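Local structure of p800 reaction center core protein (5V8K) at residues G19-L22 / K23-N27; L88-I91 / I92-F96; Q541-G544 / S545-E548. The protein forms the homodimeric core of the heliobacterial photosynthetic reaction center, binding bacteriochlorophyll g pigments, a chlorophyll derivative and a [4Fe-4S] cluster. All coordinates share one frame; numbering follows the deposited sequence.

Interaction 1. Residues G19-L22 / K23-N27; sequences GAVL and KAHIN. With GBF (Bacteriochlorophyll g), chain F.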
loop_
_atom_site.group_PDB
_atom_site.type_symbol
_atom_site.label_atom_id
_atom_site.label_comp_id
_atom_site.label_asym_id
_atom_site.label_seq_id
_atom_site.Cartn_x
_atom_site.Cartn_y
_atom_site.Cartn_z
ATOM N N GLY A 19 -40.473 -17.081 -11.479
ATOM C CA GLY A 19 -40.590 -17.848 -10.253
ATOM C C GLY A 19 -39.291 -17.913 -9.483
ATOM O O GLY A 19 -39.279 -17.744 -8.263
ATOM N N ALA A 20 -38.183 -18.168 -10.182
ATOM C CA ALA A 20 -36.887 -18.268 -9.518
ATOM C C ALA A 20 -36.481 -16.953 -8.868
ATOM O O ALA A 20 -35.806 -16.954 -7.828
ATOM C CB ALA A 20 -35.821 -18.701 -10.522
ATOM N N VAL A 21 -36.850 -15.824 -9.478
ATOM C CA VAL A 21 -36.531 -14.532 -8.886
ATOM C C VAL A 21 -37.285 -14.360 -7.580
ATOM O O VAL A 21 -36.710 -13.983 -6.548
ATOM C CB VAL A 21 -36.828 -13.392 -9.878
ATOM C CG1 VAL A 21 -36.700 -12.041 -9.185
ATOM C CG2 VAL A 21 -35.829 -13.435 -11.020
ATOM N N LEU A 22 -38.582 -14.665 -7.598
ATOM C CA LEU A 22 -39.375 -14.592 -6.374
ATOM C C LEU A 22 -38.796 -15.487 -5.295
ATOM O O LEU A 22 -38.722 -15.091 -4.129
ATOM C CB LEU A 22 -40.832 -14.974 -6.649
ATOM C CG LEU A 22 -41.748 -14.636 -5.467
ATOM C CD1 LEU A 22 -41.919 -13.109 -5.293
ATOM C CD2 LEU A 22 -43.080 -15.304 -5.641
ATOM N N LYS A 23 -38.368 -16.693 -5.657
ATOM C CA LYS A 23 -37.774 -17.586 -4.669
ATOM C C LYS A 23 -36.495 -16.997 -4.099
ATOM O O LYS A 23 -36.229 -17.117 -2.902
ATOM C CB LYS A 23 -37.499 -18.945 -5.287
ATOM C CG LYS A 23 -38.777 -19.696 -5.679
ATOM C CD LYS A 23 -39.545 -20.222 -4.491
ATOM C CE LYS A 23 -40.888 -20.742 -4.964
ATOM N NZ LYS A 23 -41.731 -21.098 -3.817
ATOM N N ALA A 24 -35.697 -16.344 -4.943
ATOM C CA ALA A 24 -34.495 -15.692 -4.445
ATOM C C ALA A 24 -34.852 -14.590 -3.462
ATOM O O ALA A 24 -34.194 -14.444 -2.430
ATOM C CB ALA A 24 -33.677 -15.144 -5.611
ATOM N N HIS A 25 -35.909 -13.824 -3.752
ATOM C CA HIS A 25 -36.341 -12.783 -2.830
ATOM C C HIS A 25 -36.800 -13.371 -1.500
ATOM O O HIS A 25 -36.469 -12.844 -0.438
ATOM C CB HIS A 25 -37.463 -11.968 -3.457
ATOM C CG HIS A 25 -37.021 -11.065 -4.558
ATOM N ND1 HIS A 25 -37.892 -10.211 -5.199
ATOM C CD2 HIS A 25 -35.809 -10.876 -5.140
ATOM C CE1 HIS A 25 -37.240 -9.537 -6.129
ATOM N NE2 HIS A 25 -35.984 -9.937 -6.124
ATOM N N ILE A 26 -37.591 -14.443 -1.546
ATOM C CA ILE A 26 -37.998 -15.133 -0.324
ATOM C C ILE A 26 -36.771 -15.568 0.469
ATOM O O ILE A 26 -36.672 -15.308 1.674
ATOM C CB ILE A 26 -38.908 -16.331 -0.672
ATOM C CG1 ILE A 26 -40.162 -15.841 -1.403
ATOM C CG2 ILE A 26 -39.272 -17.160 0.600
ATOM C CD1 ILE A 26 -41.174 -16.937 -1.740
ATOM N N ASN A 27 -35.811 -16.230 -0.195
ATOM C CA ASN A 27 -34.636 -16.710 0.524
ATOM C C ASN A 27 -33.842 -15.549 1.086
ATOM O O ASN A 27 -33.237 -15.667 2.154
ATOM C CB ASN A 27 -33.743 -17.560 -0.375
ATOM C CG ASN A 27 -34.347 -18.909 -0.690
ATOM O OD1 ASN A 27 -35.025 -19.522 0.141
ATOM N ND2 ASN A 27 -34.088 -19.392 -1.889
HETATM MG MG GBF F . -33.789 -9.157 -6.804
HETATM C CHA GBF F . -34.637 -5.913 -5.687
HETATM C CHB GBF F . -32.900 -9.894 -3.719
HETATM C CHC GBF F . -31.962 -11.674 -8.279
HETATM C CHD GBF F . -34.724 -8.068 -10.047
HETATM N NA GBF F . -33.811 -8.165 -5.065
HETATM C C1A GBF F . -34.082 -6.897 -4.694
HETATM C C2A GBF F . -34.345 -6.644 -3.210
HETATM C C3A GBF F . -33.744 -7.921 -2.616
HETATM C C4A GBF F . -33.465 -8.697 -3.882
HETATM C CMA GBF F . -32.472 -7.649 -1.804
HETATM C CAA GBF F . -35.763 -6.417 -2.677
HETATM C CBA GBF F . -36.729 -7.534 -3.074
HETATM C CGA GBF F . -38.129 -6.982 -3.251
HETATM O O1A GBF F . -38.935 -6.982 -2.324
HETATM O O2A GBF F . -38.608 -6.763 -4.593
HETATM N NB GBF F . -32.561 -10.585 -6.083
HETATM C C1B GBF F . -32.372 -10.791 -4.766
HETATM C C2B GBF F . -31.529 -11.854 -4.602
HETATM C C3B GBF F . -31.259 -12.326 -5.864
HETATM C C4B GBF F . -31.962 -11.537 -6.794
HETATM C CMB GBF F . -31.020 -12.418 -3.292
HETATM C CAB GBF F . -30.367 -13.481 -5.985
HETATM C CBB GBF F . -29.731 -13.899 -7.044
HETATM N NC GBF F . -33.382 -9.693 -8.739
HETATM C C1C GBF F . -32.743 -10.782 -9.150
HETATM C C2C GBF F . -32.670 -11.264 -10.551
HETATM C C3C GBF F . -33.564 -10.160 -10.919
HETATM C C4C GBF F . -33.919 -9.285 -9.894
HETATM C CMC GBF F . -31.250 -11.055 -11.095
HETATM C CAC GBF F . -34.064 -9.949 -12.305
HETATM C CBC GBF F . -33.721 -10.870 -13.457
HETATM N ND GBF F . -34.468 -7.497 -7.738
HETATM C C1D GBF F . -34.870 -7.107 -8.944
HETATM C C2D GBF F . -35.471 -5.619 -9.200
HETATM C C3D GBF F . -35.297 -5.341 -7.843
HETATM C C4D GBF F . -34.741 -6.355 -7.004
HETATM C CMD GBF F . -35.997 -4.842 -10.381
HETATM C CAD GBF F . -35.452 -4.147 -6.983
HETATM O OBD GBF F . -35.999 -3.006 -7.139
HETATM C CBD GBF F . -35.276 -4.583 -5.570
HETATM C CGD GBF F . -34.400 -3.622 -4.821
HETATM O O1D GBF F . -34.810 -2.825 -4.013
HETATM O O2D GBF F . -32.997 -3.610 -5.067
HETATM C CED GBF F . -32.224 -2.534 -4.555
HETATM C C1 GBF F . -39.917 -6.235 -4.840
HETATM C C2 GBF F . -40.309 -6.680 -6.213
HETATM C C3 GBF F . -39.687 -6.247 -7.308
HETATM C C4 GBF F . -38.575 -5.226 -7.225
HETATM C C5 GBF F . -40.131 -6.768 -8.660
#
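V21 and H25 stand one turn apart on helix 18-39 and point the same way, making the i, i+4 pair of a histidine-ligated bacteriochlorophyll site. The backbone between them is regular: H25 N donates to V21 O at 2.9 Å, one rung of a ladder that also joins K23 to G19, A24 to A20 and I26 to L22. Followed outward, H25 begins with CB against L22 O at 3.4 Å. Its CG stands anti to the carbonyl carbon (chi1 -72°), which carries the imidazole up alongside V21, with CG 3.5 Å from V21 O. One face of the ring thus looks onto that carbonyl oxygen and onto V21 CG1, a CH-pi contact 4.1 Å from CG1 to the ring centroid and 26° off the normal. Over the other face lies CBA of the pigment's own side chain, 3.6 Å above the ring plane and over its centre, so the imidazole is held between protein and ligand and its rotation is restricted. Past CG, H25 CD2 lies 3.4 Å from the pigment nitrogen NA, and CE1 is near the ester oxygen O2A. ND1 is not idle: it hydrogen-bonds OBD of another bacteriochlorophyll g, tying two pigments to one ring. K23, by contrast, leads away from this site, and its NZ bonds S101 and forms a salt bridge with E104. Two smaller side chains complete the seat under the macrocycle, V21 CG2 and A24 CB, the latter 3.7 Å from C3B. At the tip, H25 NE2 ligates the central magnesium at 2.4 Å.

Interaction 2. Residues L88-I91 / I92-F96; sequences LAAI and ILWGF. With GBF (Bacteriochlorophyll g), chain K.
W94 folds back toward A90 because its CG is anti to the carbonyl carbon (chi1 -76°) and the indole is then turned by chi2 of -31°. These two torsions lay one face of the ring over the preceding turn: A90 CB sits over it, 4.2 Å from CZ3, and A90 O stands 3.1 Å above the ring plane, offset toward the rim. The same oxygen accepts the bond from W94 N at 2.8 Å, so the carbonyl both closes the helical turn and supports the indole. The opposite face meets the bacteriochlorophyll through a two-carbon substituent, with CBC 3.3 Å from CZ2 and CAC 3.2 Å above the ring plane. NE1 hydrogen-bonds N31 OD1 on helix 18-39, which fixes the swing of the ring. A leucine in its place would lose the indole N-H and its broad face, and would probably leave N31 OD1 without this donor and a gap beside CAC and CBC. Further round, L88 and I92 meet at a slant, L88 CG 4.0 Å from I92 CD1, while L93 CG rests 3.2 Å from A89 O. A bent rung, G95 N to I91 O with an angle of 144°, ends the ladder between the two segments. The whole is an i, i+4 arrangement on a predicted transmembrane helix, its tryptophan interposed between helix backbone and pigment as one wall of a bacteriochlorophyll g pocket.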
loop_
_atom_site.group_PDB
_atom_site.type_symbol
_atom_site.label_atom_id
_atom_site.label_comp_id
_atom_site.label_asym_id
_atom_site.label_seq_id
_atom_site.Cartn_x
_atom_site.Cartn_y
_atom_site.Cartn_z
ATOM N N LEU A 88 -37.240 -19.301 13.538
ATOM C CA LEU A 88 -38.425 -19.955 13.006
ATOM C C LEU A 88 -38.830 -19.337 11.677
ATOM O O LEU A 88 -39.054 -20.047 10.691
ATOM C CB LEU A 88 -39.584 -19.855 14.014
ATOM C CG LEU A 88 -40.876 -20.549 13.556
ATOM C CD1 LEU A 88 -40.613 -22.009 13.299
ATOM C CD2 LEU A 88 -42.021 -20.414 14.568
ATOM N N ALA A 89 -38.923 -18.000 11.641
ATOM C CA ALA A 89 -39.265 -17.289 10.407
ATOM C C ALA A 89 -38.268 -17.595 9.295
ATOM O O ALA A 89 -38.658 -17.845 8.151
ATOM C CB ALA A 89 -39.320 -15.787 10.682
ATOM N N ALA A 90 -36.977 -17.618 9.621
ATOM C CA ALA A 90 -35.969 -17.917 8.607
ATOM C C ALA A 90 -36.165 -19.313 8.022
ATOM O O ALA A 90 -36.068 -19.505 6.801
ATOM C CB ALA A 90 -34.566 -17.788 9.197
ATOM N N ILE A 91 -36.431 -20.300 8.877
ATOM C CA ILE A 91 -36.572 -21.670 8.396
ATOM C C ILE A 91 -37.815 -21.802 7.528
ATOM O O ILE A 91 -37.806 -22.522 6.525
ATOM C CB ILE A 91 -36.588 -22.651 9.583
ATOM C CG1 ILE A 91 -35.209 -22.700 10.232
ATOM C CG2 ILE A 91 -36.996 -24.066 9.136
ATOM C CD1 ILE A 91 -35.256 -23.353 11.607
ATOM N N ILE A 92 -38.902 -21.118 7.903
ATOM C CA ILE A 92 -40.132 -21.160 7.116
ATOM C C ILE A 92 -39.912 -20.503 5.757
ATOM O O ILE A 92 -40.391 -20.998 4.732
ATOM C CB ILE A 92 -41.279 -20.482 7.883
ATOM C CG1 ILE A 92 -41.612 -21.265 9.156
ATOM C CG2 ILE A 92 -42.522 -20.372 7.008
ATOM C CD1 ILE A 92 -42.690 -20.614 10.029
ATOM N N LEU A 93 -39.201 -19.363 5.735
ATOM C CA LEU A 93 -38.932 -18.648 4.488
ATOM C C LEU A 93 -37.986 -19.432 3.595
ATOM O O LEU A 93 -38.208 -19.528 2.380
ATOM C CB LEU A 93 -38.335 -17.277 4.792
ATOM C CG LEU A 93 -39.299 -16.313 5.469
ATOM C CD1 LEU A 93 -38.531 -15.217 6.156
ATOM C CD2 LEU A 93 -40.229 -15.751 4.430
ATOM N N TRP A 94 -36.902 -19.969 4.164
ATOM C CA TRP A 94 -36.003 -20.787 3.352
ATOM C C TRP A 94 -36.692 -22.068 2.885
ATOM O O TRP A 94 -36.380 -22.589 1.806
ATOM C CB TRP A 94 -34.751 -21.158 4.133
ATOM C CG TRP A 94 -33.715 -20.098 4.319
ATOM C CD1 TRP A 94 -33.403 -19.059 3.473
ATOM C CD2 TRP A 94 -32.832 -19.991 5.428
ATOM N NE1 TRP A 94 -32.370 -18.324 3.990
ATOM C CE2 TRP A 94 -32.005 -18.868 5.198
ATOM C CE3 TRP A 94 -32.648 -20.743 6.594
ATOM C CZ2 TRP A 94 -31.022 -18.477 6.108
ATOM C CZ3 TRP A 94 -31.669 -20.353 7.489
ATOM C CH2 TRP A 94 -30.872 -19.244 7.246
ATOM N N GLY A 95 -37.581 -22.611 3.704
ATOM C CA GLY A 95 -38.325 -23.795 3.336
ATOM C C GLY A 95 -39.103 -23.530 2.074
ATOM O O GLY A 95 -38.918 -24.215 1.063
ATOM N N PHE A 96 -39.984 -22.530 2.134
ATOM C CA PHE A 96 -40.751 -22.135 0.960
ATOM C C PHE A 96 -39.834 -21.709 -0.186
ATOM O O PHE A 96 -40.146 -21.952 -1.360
ATOM C CB PHE A 96 -41.722 -21.009 1.338
ATOM C CG PHE A 96 -42.939 -21.466 2.155
ATOM C CD1 PHE A 96 -43.637 -22.627 1.847
ATOM C CD2 PHE A 96 -43.381 -20.701 3.215
ATOM C CE1 PHE A 96 -44.751 -23.012 2.610
ATOM C CE2 PHE A 96 -44.476 -21.068 3.972
ATOM C CZ PHE A 96 -45.165 -22.220 3.676
HETATM MG MG GBF K . -29.632 -21.751 -1.050
HETATM C CHA GBF K . -30.551 -19.564 -3.593
HETATM C CHB GBF K . -29.709 -24.247 -3.209
HETATM C CHC GBF K . -28.762 -23.719 1.646
HETATM C CHD GBF K . -29.699 -18.872 1.131
HETATM N NA GBF K . -30.260 -21.929 -2.895
HETATM C C1A GBF K . -30.481 -21.033 -3.866
HETATM C C2A GBF K . -30.217 -21.450 -5.289
HETATM C C3A GBF K . -30.627 -22.906 -5.037
HETATM C C4A GBF K . -30.154 -23.047 -3.622
HETATM C CMA GBF K . -32.137 -23.122 -5.075
HETATM C CAA GBF K . -28.805 -21.252 -5.864
HETATM C CBA GBF K . -28.780 -21.407 -7.381
HETATM C CGA GBF K . -27.368 -21.260 -7.908
HETATM O O1A GBF K . -26.567 -20.499 -7.375
HETATM O O2A GBF K . -27.098 -21.667 -9.280
HETATM N NB GBF K . -29.300 -23.740 -0.830
HETATM C C1B GBF K . -29.303 -24.629 -1.830
HETATM C C2B GBF K . -28.880 -25.857 -1.337
HETATM C C3B GBF K . -28.618 -25.685 0.029
HETATM C C4B GBF K . -28.911 -24.341 0.301
HETATM C CMB GBF K . -28.739 -27.110 -2.160
HETATM C CAB GBF K . -28.138 -26.707 1.015
HETATM C CBB GBF K . -27.968 -28.008 0.841
HETATM N NC GBF K . -29.403 -21.376 0.944
HETATM C C1C GBF K . -28.951 -22.254 1.851
HETATM C C2C GBF K . -28.524 -21.911 3.227
HETATM C C3C GBF K . -28.834 -20.504 2.903
HETATM C C4C GBF K . -29.341 -20.223 1.643
HETATM C CMC GBF K . -29.464 -22.573 4.234
HETATM C CAC GBF K . -28.650 -19.404 3.882
HETATM C CBC GBF K . -28.098 -19.661 5.262
HETATM N ND GBF K . -30.047 -19.764 -1.063
HETATM C C1D GBF K . -30.015 -18.671 -0.298
HETATM C C2D GBF K . -30.244 -17.175 -0.939
HETATM C C3D GBF K . -30.439 -17.752 -2.186
HETATM C C4D GBF K . -30.333 -19.167 -2.284
HETATM C CMD GBF K . -30.281 -15.750 -0.484
HETATM C CAD GBF K . -30.851 -17.248 -3.518
HETATM O OBD GBF K . -30.948 -16.089 -4.058
HETATM C CBD GBF K . -30.885 -18.404 -4.448
HETATM C CGD GBF K . -32.233 -18.596 -5.041
HETATM O O1D GBF K . -33.188 -18.707 -4.303
HETATM O O2D GBF K . -32.373 -18.623 -6.493
HETATM C CED GBF K . -33.137 -19.621 -7.168
#

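Interaction 3. Residues Q541-G544 / S545-E548; sequences QYRG and SRDE. With AOH (8(1)-OH-Chlorophyll aF), chain E.
S545 brings its CB to the edge of the Y542 ring, in plane and 3.8 Å from CD1, one turn after the N-cap of helix 543-560. A chi1 of -178° turns S545 OG away from its backbone N and toward 8(1)-OH-chlorophyll aF, where it donates a hydrogen bond to OBD at 2.8 Å; water binds this pigment's magnesium. R546 N makes a weak bond to Y542 O, its CG 3.5 Å from macrocycle atom C3D. Its chain then bends, bringing NH2 3.4 Å from R543 CA with the guanidinium planes 83° apart. D547 N bonds R543 O at 3.0 Å, and its carboxylate stacks on the R543 guanidinium, planes 19° apart; with OD1 3.4 Å from NH2 and well out of plane, this salt bridge rests on charge alone. A572 O accepts from R543 NH2 and A572 N donates to D547 OD1, although the carboxylate's strongest polar partner is W408 of the second subunit. E548 N bonds G544 O at 3.1 Å, its carboxylate meeting R398, K417 and S406 of the second subunit. The helix start is wedged between the loop preceding helix 575-599 and the second subunit, where Y542 OH bonds D439 O on helix 437-447.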
loop_
_atom_site.group_PDB
_atom_site.type_symbol
_atom_site.label_atom_id
_atom_site.label_comp_id
_atom_site.label_asym_id
_atom_site.label_seq_id
_atom_site.Cartn_x
_atom_site.Cartn_y
_atom_site.Cartn_z
ATOM N N GLN A 541 0.052 -5.402 -13.115
ATOM C CA GLN A 541 0.286 -5.941 -14.462
ATOM C C GLN A 541 1.236 -7.134 -14.434
ATOM O O GLN A 541 2.359 -7.045 -14.942
ATOM C CB GLN A 541 0.877 -4.852 -15.369
ATOM C CG GLN A 541 -0.078 -3.760 -15.741
ATOM C CD GLN A 541 0.640 -2.559 -16.297
ATOM O OE1 GLN A 541 1.594 -2.714 -17.041
ATOM N NE2 GLN A 541 0.196 -1.363 -15.938
ATOM N N TYR A 542 0.823 -8.244 -13.814
ATOM C CA TYR A 542 1.738 -9.356 -13.595
ATOM C C TYR A 542 1.037 -10.715 -13.677
ATOM O O TYR A 542 1.543 -11.710 -13.147
ATOM C CB TYR A 542 2.444 -9.187 -12.246
ATOM C CG TYR A 542 3.813 -8.546 -12.384
ATOM C CD1 TYR A 542 4.913 -9.292 -12.747
ATOM C CD2 TYR A 542 3.994 -7.191 -12.149
ATOM C CE1 TYR A 542 6.147 -8.723 -12.919
ATOM C CE2 TYR A 542 5.235 -6.588 -12.314
ATOM C CZ TYR A 542 6.315 -7.357 -12.683
ATOM O OH TYR A 542 7.553 -6.770 -12.838
ATOM N N ARG A 543 -0.091 -10.790 -14.379
ATOM C CA ARG A 543 -0.848 -12.028 -14.380
ATOM C C ARG A 543 -0.114 -13.142 -15.110
ATOM O O ARG A 543 -0.162 -14.302 -14.686
ATOM C CB ARG A 543 -2.196 -11.802 -15.013
ATOM C CG ARG A 543 -3.165 -12.972 -14.731
ATOM C CD ARG A 543 -3.159 -14.015 -15.845
ATOM N NE ARG A 543 -3.915 -15.202 -15.470
ATOM C CZ ARG A 543 -4.104 -16.233 -16.279
ATOM N NH1 ARG A 543 -3.574 -16.217 -17.486
ATOM N NH2 ARG A 543 -4.804 -17.276 -15.880
ATOM N N GLY A 544 0.522 -12.829 -16.239
ATOM C CA GLY A 544 1.268 -13.846 -16.959
ATOM C C GLY A 544 2.396 -14.446 -16.147
ATOM O O GLY A 544 2.640 -15.657 -16.198
ATOM N N SER A 545 3.126 -13.606 -15.411
ATOM C CA SER A 545 4.157 -14.106 -14.509
ATOM C C SER A 545 3.604 -15.202 -13.603
ATOM O O SER A 545 4.220 -16.260 -13.432
ATOM C CB SER A 545 4.706 -12.962 -13.665
ATOM O OG SER A 545 5.730 -13.444 -12.837
ATOM N N ARG A 546 2.448 -14.936 -12.988
ATOM C CA ARG A 546 1.848 -15.860 -12.039
ATOM C C ARG A 546 1.364 -17.150 -12.702
ATOM O O ARG A 546 1.500 -18.235 -12.133
ATOM C CB ARG A 546 0.698 -15.145 -11.331
ATOM C CG ARG A 546 1.191 -14.057 -10.372
ATOM C CD ARG A 546 0.108 -13.046 -10.020
ATOM N NE ARG A 546 -1.229 -13.612 -9.853
ATOM C CZ ARG A 546 -2.322 -13.149 -10.447
ATOM N NH1 ARG A 546 -3.484 -13.758 -10.262
ATOM N NH2 ARG A 546 -2.282 -12.101 -11.252
ATOM N N ASP A 547 0.796 -17.062 -13.905
ATOM C CA ASP A 547 0.319 -18.261 -14.586
ATOM C C ASP A 547 1.485 -19.179 -14.942
ATOM O O ASP A 547 1.383 -20.401 -14.832
ATOM C CB ASP A 547 -0.462 -17.844 -15.824
ATOM C CG ASP A 547 -1.416 -18.937 -16.328
ATOM O OD1 ASP A 547 -2.227 -19.473 -15.526
ATOM O OD2 ASP A 547 -1.343 -19.242 -17.531
ATOM N N GLU A 548 2.618 -18.590 -15.304
ATOM C CA GLU A 548 3.835 -19.329 -15.617
ATOM C C GLU A 548 4.442 -19.941 -14.365
ATOM O O GLU A 548 4.883 -21.090 -14.381
ATOM C CB GLU A 548 4.834 -18.374 -16.295
ATOM C CG GLU A 548 6.159 -18.946 -16.747
ATOM C CD GLU A 548 6.989 -17.928 -17.552
ATOM O OE1 GLU A 548 7.270 -18.225 -18.741
ATOM O OE2 GLU A 548 7.357 -16.845 -16.989
HETATM C C1 AOH E . 7.174 -19.850 -1.946
HETATM C C2 AOH E . 6.098 -19.208 -1.114
HETATM C C3 AOH E . 6.334 -18.322 -0.155
HETATM C C4 AOH E . 7.706 -17.899 0.190
HETATM C C5 AOH E . 5.167 -17.802 0.629
HETATM C C6 AOH E . 4.976 -18.585 1.922
HETATM C C7 AOH E . 3.991 -17.768 2.726
HETATM C C8 AOH E . 3.589 -18.137 3.937
HETATM C C9 AOH E . 4.079 -19.439 4.495
HETATM C C10 AOH E . 2.548 -17.313 4.651
HETATM C C11 AOH E . 2.939 -16.080 5.430
HETATM C C15 AOH E . 2.828 -13.915 7.437
HETATM C C14 AOH E . 0.271 -14.242 7.646
HETATM C C13 AOH E . 1.588 -14.647 7.031
HETATM C C12 AOH E . 1.656 -15.630 6.113
HETATM N NB AOH E . 3.356 -12.845 -2.632
HETATM N ND AOH E . 3.819 -12.827 -6.668
HETATM C C1A AOH E . 4.377 -15.664 -5.646
HETATM C C1B AOH E . 3.409 -13.905 -1.798
HETATM C C1C AOH E . 2.998 -10.043 -3.692
HETATM C C1D AOH E . 3.733 -11.827 -7.556
HETATM C C2A AOH E . 4.888 -17.026 -5.270
HETATM C C2B AOH E . 3.083 -13.566 -0.487
HETATM C C2C AOH E . 2.954 -8.710 -4.076
HETATM C C2D AOH E . 3.991 -12.280 -8.837
HETATM C C3A AOH E . 4.364 -17.036 -3.834
HETATM C C3B AOH E . 2.851 -12.196 -0.536
HETATM C C3C AOH E . 3.111 -8.701 -5.448
HETATM C C3D AOH E . 4.260 -13.639 -8.707
HETATM C C4A AOH E . 3.978 -15.613 -3.521
HETATM C C4B AOH E . 3.057 -11.786 -1.853
HETATM C C4C AOH E . 3.241 -10.057 -5.791
HETATM C C4D AOH E . 4.188 -13.956 -7.352
HETATM C CAA AOH E . 6.396 -17.129 -5.448
HETATM C CAB AOH E . 2.435 -11.522 0.682
HETATM C CAC AOH E . 3.184 -7.487 -6.269
HETATM C CAD AOH E . 4.808 -14.862 -9.357
HETATM C CBA AOH E . 6.846 -18.591 -5.451
HETATM C CBB AOH E . 1.861 -10.361 0.794
HETATM C CBC AOH E . 2.287 -7.478 -7.463
HETATM C CBD AOH E . 4.877 -15.946 -8.330
HETATM C CED AOH E . 1.806 -18.246 -8.795
HETATM C CGA AOH E . 7.491 -19.029 -4.170
HETATM C CGD AOH E . 3.998 -17.104 -8.727
HETATM C CHA AOH E . 4.456 -15.298 -7.078
HETATM C CHB AOH E . 3.740 -15.282 -2.248
HETATM C CHC AOH E . 2.868 -10.413 -2.291
HETATM C CHD AOH E . 3.432 -10.430 -7.180
HETATM C CMA AOH E . 3.155 -17.945 -3.651
HETATM C CMB AOH E . 2.984 -14.455 0.732
HETATM C CMC AOH E . 2.805 -7.509 -3.185
HETATM C CMD AOH E . 3.941 -11.415 -10.064
HETATM N NA AOH E . 3.937 -14.894 -4.655
HETATM N NC AOH E . 3.140 -10.875 -4.731
HETATM O O1 AOH E . 4.537 -7.282 -6.744
HETATM O O1A AOH E . 8.333 -18.344 -3.603
HETATM O O1D AOH E . 4.458 -18.111 -9.237
HETATM O O2A AOH E . 6.718 -19.805 -3.294
HETATM O O2D AOH E . 2.573 -17.057 -8.503
HETATM O OBD AOH E . 4.790 -14.942 -10.635
HETATM MG MG AOH E . 3.366 -12.936 -4.688
HETATM O O HOH W 1 1.046 -13.405 -4.957
#

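In the fold
Interactions 1 and 2 are neighbours, their centres about 13 Å apart, on two helices that touch directly: K23 NZ lies 3.0 Å from F96 O, a probable hydrogen bond, and I26 CG2 packs 3.1 Å from L93 O. They also share a pigment, since N27 ND2 hydrogen-bonds the bacteriochlorophyll that W94 covers. Interaction 3 is remote, its centre about 40 Å from that of interaction 1 and about 46 Å from that of interaction 2, with nearest atoms about 31 and 32 Å away. It serves a different pigment at the subunit interface, and the R543 side chain comes within about 6 Å of the iron-sulfur cluster, consistent with a place on the electron-acceptor side.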